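Local coordinates for protein galectin (Danio rerio, PDB 6E20) that binds beta-galactoside sugars as a galectin-1-like lectin and probably interacts with a viral envelope glycoprotein in innate immunity, at residues Q15-D26 and E125-K134. Sequence-based numbering, arbitrary orientation.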
loop_
_atom_site.group_PDB
_atom_site.type_symbol
_atom_site.label_atom_id
_atom_site.label_comp_id
_atom_site.label_asym_id
_atom_site.label_seq_id
_atom_site.Cartn_x
_atom_site.Cartn_y
_atom_site.Cartn_z
ATOM N N GLN B 15 12.048 6.275 8.694
ATOM C CA GLN B 15 10.565 6.213 8.659
ATOM C C GLN B 15 10.120 4.942 9.388
ATOM O O GLN B 15 10.932 4.026 9.534
ATOM C CB GLN B 15 10.056 6.198 7.217
ATOM C CG GLN B 15 10.630 7.303 6.342
ATOM C CD GLN B 15 10.086 7.244 4.937
ATOM O OE1 GLN B 15 10.406 6.345 4.172
ATOM N NE2 GLN B 15 9.281 8.223 4.584
ATOM N N THR B 16 8.874 4.892 9.846
ATOM C CA THR B 16 8.261 3.628 10.317
ATOM C C THR B 16 7.336 3.134 9.209
ATOM O O THR B 16 6.597 3.952 8.616
ATOM C CB THR B 16 7.537 3.785 11.658
ATOM O OG1 THR B 16 8.223 4.786 12.412
ATOM C CG2 THR B 16 7.504 2.494 12.448
ATOM N N LEU B 17 7.430 1.848 8.910
ATOM C CA LEU B 17 6.465 1.120 8.059
ATOM C C LEU B 17 5.485 0.384 8.980
ATOM O O LEU B 17 5.951 -0.451 9.765
ATOM C CB LEU B 17 7.253 0.154 7.192
ATOM C CG LEU B 17 6.436 -0.945 6.529
ATOM C CD1 LEU B 17 5.321 -0.356 5.678
ATOM C CD2 LEU B 17 7.355 -1.829 5.712
ATOM N N THR B 18 4.197 0.715 8.894
ATOM C CA THR B 18 3.101 0.082 9.668
ATOM C C THR B 18 2.332 -0.826 8.713
ATOM O O THR B 18 1.888 -0.330 7.681
ATOM C CB THR B 18 2.239 1.124 10.385
ATOM O OG1 THR B 18 3.116 1.890 11.224
ATOM C CG2 THR B 18 1.165 0.503 11.248
ATOM N N ILE B 19 2.288 -2.123 9.014
ATOM C CA ILE B 19 1.577 -3.146 8.189
ATOM C C ILE B 19 0.417 -3.648 9.027
ATOM O O ILE B 19 0.678 -4.094 10.170
ATOM C CB ILE B 19 2.506 -4.301 7.760
ATOM C CG1 ILE B 19 3.669 -3.792 6.898
ATOM C CG2 ILE B 19 1.711 -5.390 7.035
ATOM C CD1 ILE B 19 4.843 -4.733 6.817
ATOM N N THR B 20 -0.794 -3.517 8.493
ATOM C CA THR B 20 -2.038 -4.065 9.087
ATOM C C THR B 20 -2.516 -5.211 8.203
ATOM O O THR B 20 -2.647 -5.023 6.987
ATOM C CB THR B 20 -3.137 -3.009 9.224
ATOM O OG1 THR B 20 -2.469 -1.831 9.669
ATOM C CG2 THR B 20 -4.215 -3.418 10.202
ATOM N N GLY B 21 -2.766 -6.349 8.822
ATOM C CA GLY B 21 -3.117 -7.583 8.119
ATOM C C GLY B 21 -3.830 -8.548 9.022
ATOM O O GLY B 21 -3.905 -8.309 10.240
ATOM N N VAL B 22 -4.358 -9.601 8.408
ATOM C CA VAL B 22 -5.006 -10.751 9.095
ATOM C C VAL B 22 -4.509 -12.006 8.403
ATOM O O VAL B 22 -4.688 -12.132 7.185
ATOM C CB VAL B 22 -6.533 -10.656 9.000
ATOM C CG1 VAL B 22 -7.210 -11.746 9.814
ATOM C CG2 VAL B 22 -7.045 -9.275 9.375
ATOM N N PRO B 23 -3.865 -12.946 9.129
ATOM C CA PRO B 23 -3.491 -14.211 8.521
ATOM C C PRO B 23 -4.807 -14.869 8.083
ATOM O O PRO B 23 -5.770 -14.735 8.795
ATOM C CB PRO B 23 -2.752 -14.985 9.620
ATOM C CG PRO B 23 -2.465 -13.963 10.702
ATOM C CD PRO B 23 -3.511 -12.882 10.554
ATOM N N LYS B 24 -4.811 -15.516 6.924
ATOM C CA LYS B 24 -5.977 -16.313 6.457
ATOM C C LYS B 24 -6.334 -17.332 7.533
ATOM O O LYS B 24 -5.468 -17.789 8.278
ATOM C CB LYS B 24 -5.702 -17.044 5.144
ATOM C CG LYS B 24 -5.236 -16.183 3.988
ATOM C CD LYS B 24 -6.289 -15.313 3.397
ATOM C CE LYS B 24 -5.806 -14.514 2.202
ATOM N NZ LYS B 24 -5.653 -15.353 0.991
ATOM N N PRO B 25 -7.618 -17.734 7.645
ATOM C CA PRO B 25 -8.021 -18.702 8.667
ATOM C C PRO B 25 -7.213 -20.007 8.636
ATOM O O PRO B 25 -7.057 -20.610 9.654
ATOM C CB PRO B 25 -9.510 -18.971 8.370
ATOM C CG PRO B 25 -9.972 -17.742 7.609
ATOM C CD PRO B 25 -8.754 -17.239 6.852
ATOM N N ASP B 26 -6.734 -20.410 7.455
ATOM C CA ASP B 26 -6.004 -21.682 7.243
ATOM C C ASP B 26 -4.526 -21.392 6.993
ATOM O O ASP B 26 -3.829 -22.288 6.491
ATOM C CB ASP B 26 -6.613 -22.473 6.072
ATOM C CG ASP B 26 -6.409 -21.846 4.697
ATOM O OD1 ASP B 26 -6.125 -20.622 4.609
ATOM O OD2 ASP B 26 -6.547 -22.589 3.730
ATOM N N GLU B 125 -0.379 -16.911 3.007
ATOM C CA GLU B 125 -1.793 -16.949 3.440
ATOM C C GLU B 125 -2.035 -15.802 4.430
ATOM O O GLU B 125 -2.239 -16.055 5.637
ATOM C CB GLU B 125 -2.060 -18.363 3.955
ATOM C CG GLU B 125 -1.798 -19.450 2.901
ATOM C CD GLU B 125 -1.236 -20.791 3.387
ATOM O OE1 GLU B 125 -0.353 -20.814 4.287
ATOM O OE2 GLU B 125 -1.684 -21.840 2.849
ATOM N N VAL B 126 -2.071 -14.572 3.913
ATOM C CA VAL B 126 -2.344 -13.328 4.693
ATOM C C VAL B 126 -3.086 -12.340 3.806
ATOM O O VAL B 126 -2.803 -12.303 2.617
ATOM C CB VAL B 126 -1.040 -12.721 5.227
ATOM C CG1 VAL B 126 -0.140 -12.232 4.110
ATOM C CG2 VAL B 126 -1.288 -11.631 6.252
ATOM N N ARG B 127 -3.988 -11.549 4.385
ATOM C CA ARG B 127 -4.616 -10.402 3.685
ATOM C C ARG B 127 -4.000 -9.128 4.258
ATOM O O ARG B 127 -3.922 -8.988 5.499
ATOM C CB ARG B 127 -6.148 -10.447 3.726
ATOM C CG ARG B 127 -6.793 -10.675 5.085
ATOM C CD ARG B 127 -8.284 -10.945 4.900
ATOM N NE ARG B 127 -8.994 -11.395 6.095
ATOM C CZ ARG B 127 -8.823 -12.578 6.697
ATOM N NH1 ARG B 127 -7.939 -13.449 6.240
ATOM N NH2 ARG B 127 -9.525 -12.888 7.773
ATOM N N ILE B 128 -3.537 -8.260 3.368
ATOM C CA ILE B 128 -2.928 -6.961 3.754
ATOM C C ILE B 128 -4.000 -5.884 3.636
ATOM O O ILE B 128 -4.502 -5.649 2.525
ATOM C CB ILE B 128 -1.676 -6.676 2.902
ATOM C CG1 ILE B 128 -0.647 -7.801 3.038
ATOM C CG2 ILE B 128 -1.108 -5.316 3.277
ATOM C CD1 ILE B 128 -0.153 -8.019 4.458
ATOM N N GLN B 129 -4.333 -5.265 4.763
ATOM C CA GLN B 129 -5.395 -4.248 4.888
ATOM C C GLN B 129 -4.777 -2.851 4.969
ATOM O O GLN B 129 -5.536 -1.895 4.733
ATOM C CB GLN B 129 -6.226 -4.509 6.143
ATOM C CG GLN B 129 -6.825 -5.910 6.190
ATOM C CD GLN B 129 -7.685 -6.102 7.420
ATOM O OE1 GLN B 129 -7.319 -5.723 8.541
ATOM N NE2 GLN B 129 -8.847 -6.704 7.214
ATOM N N GLY B 130 -3.499 -2.726 5.364
ATOM C CA GLY B 130 -2.870 -1.403 5.532
ATOM C C GLY B 130 -1.373 -1.432 5.347
ATOM O O GLY B 130 -0.716 -2.327 5.902
ATOM N N VAL B 131 -0.870 -0.498 4.546
ATOM C CA VAL B 131 0.572 -0.161 4.431
ATOM C C VAL B 131 0.680 1.351 4.597
ATOM O O VAL B 131 0.092 2.085 3.763
ATOM C CB VAL B 131 1.198 -0.637 3.113
ATOM C CG1 VAL B 131 2.712 -0.444 3.118
ATOM C CG2 VAL B 131 0.861 -2.092 2.865
ATOM N N GLU B 132 1.351 1.763 5.668
ATOM C CA GLU B 132 1.601 3.183 6.011
ATOM C C GLU B 132 3.103 3.375 6.204
ATOM O O GLU B 132 3.716 2.565 6.931
ATOM C CB GLU B 132 0.874 3.572 7.295
ATOM C CG GLU B 132 -0.629 3.430 7.198
ATOM C CD GLU B 132 -1.345 3.491 8.536
ATOM O OE1 GLU B 132 -1.290 2.491 9.271
ATOM O OE2 GLU B 132 -1.945 4.536 8.841
ATOM N N ILE B 133 3.652 4.432 5.612
ATOM C CA ILE B 133 5.089 4.809 5.734
ATOM C C ILE B 133 5.133 6.302 6.030
ATOM O O ILE B 133 4.625 7.052 5.187
ATOM C CB ILE B 133 5.880 4.466 4.456
ATOM C CG1 ILE B 133 5.867 2.965 4.179
ATOM C CG2 ILE B 133 7.303 5.017 4.519
ATOM C CD1 ILE B 133 6.410 2.584 2.817
ATOM N N LYS B 134 5.707 6.695 7.171
ATOM C CA LYS B 134 6.034 8.114 7.488
ATOM C C LYS B 134 7.341 8.156 8.284
ATOM O O LYS B 134 7.444 7.509 9.304
ATOM C CB LYS B 134 4.885 8.772 8.261
ATOM C CG LYS B 134 4.663 8.209 9.655
ATOM C CD LYS B 134 3.263 8.410 10.171
ATOM C CE LYS B 134 3.114 7.990 11.621
ATOM N NZ LYS B 134 1.731 7.538 11.923
ATOM O OXT LYS B 134 8.314 8.810 7.928
HETATM O O HOH W 1 -0.956 -0.117 8.194
#
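T18 and E132 form a hydrogen-bonded antiparallel pair, with T18 N 2.7 Å from E132 O. Backbone bonds of this kind run from the T16-K134 pair to the V22-R127 pair. K24 N to E125 O adds a last bond beyond the strand ends. The ladder is broken once, by a classic beta bulge. Q129 N (2.8 Å) and G130 N (2.9 Å) both donate to T20 O, from the same face of its carbonyl plane, and the register moves by one residue.

Strand 126-133 is the outermost strand, within this chain, of the five-stranded sheet of the galectin beta-sandwich. Strand 85-91 flanks strand 16-23 on its other side. G130, V131 and E132 pair with a strand of the second subunit, so the sheet continues across the dimer.

The apolar face looks into the sandwich. L17 CD1 lies 3.7 Å from both V131 CG1 and I133 CG1. I19 CG2 meets I128 CD1 more loosely. F122 and M120 of strand 116-124 pack against this layer.

The face with T18, T20, V22, R127 and E132 is more polar. One water links T20 OG1 to E132 OE1, its oxygen 2.8 Å from E132 OE1. With CG between the backbone N and the carbonyl carbon (chi1 50°) and the chain extended to NE, R127 lies across V22. V22 CG1 sits over one guanidinium face, 3.3 Å from R127 NH2, and K24 CA lies at the edge. R127 NH2 also makes a salt bridge to D82.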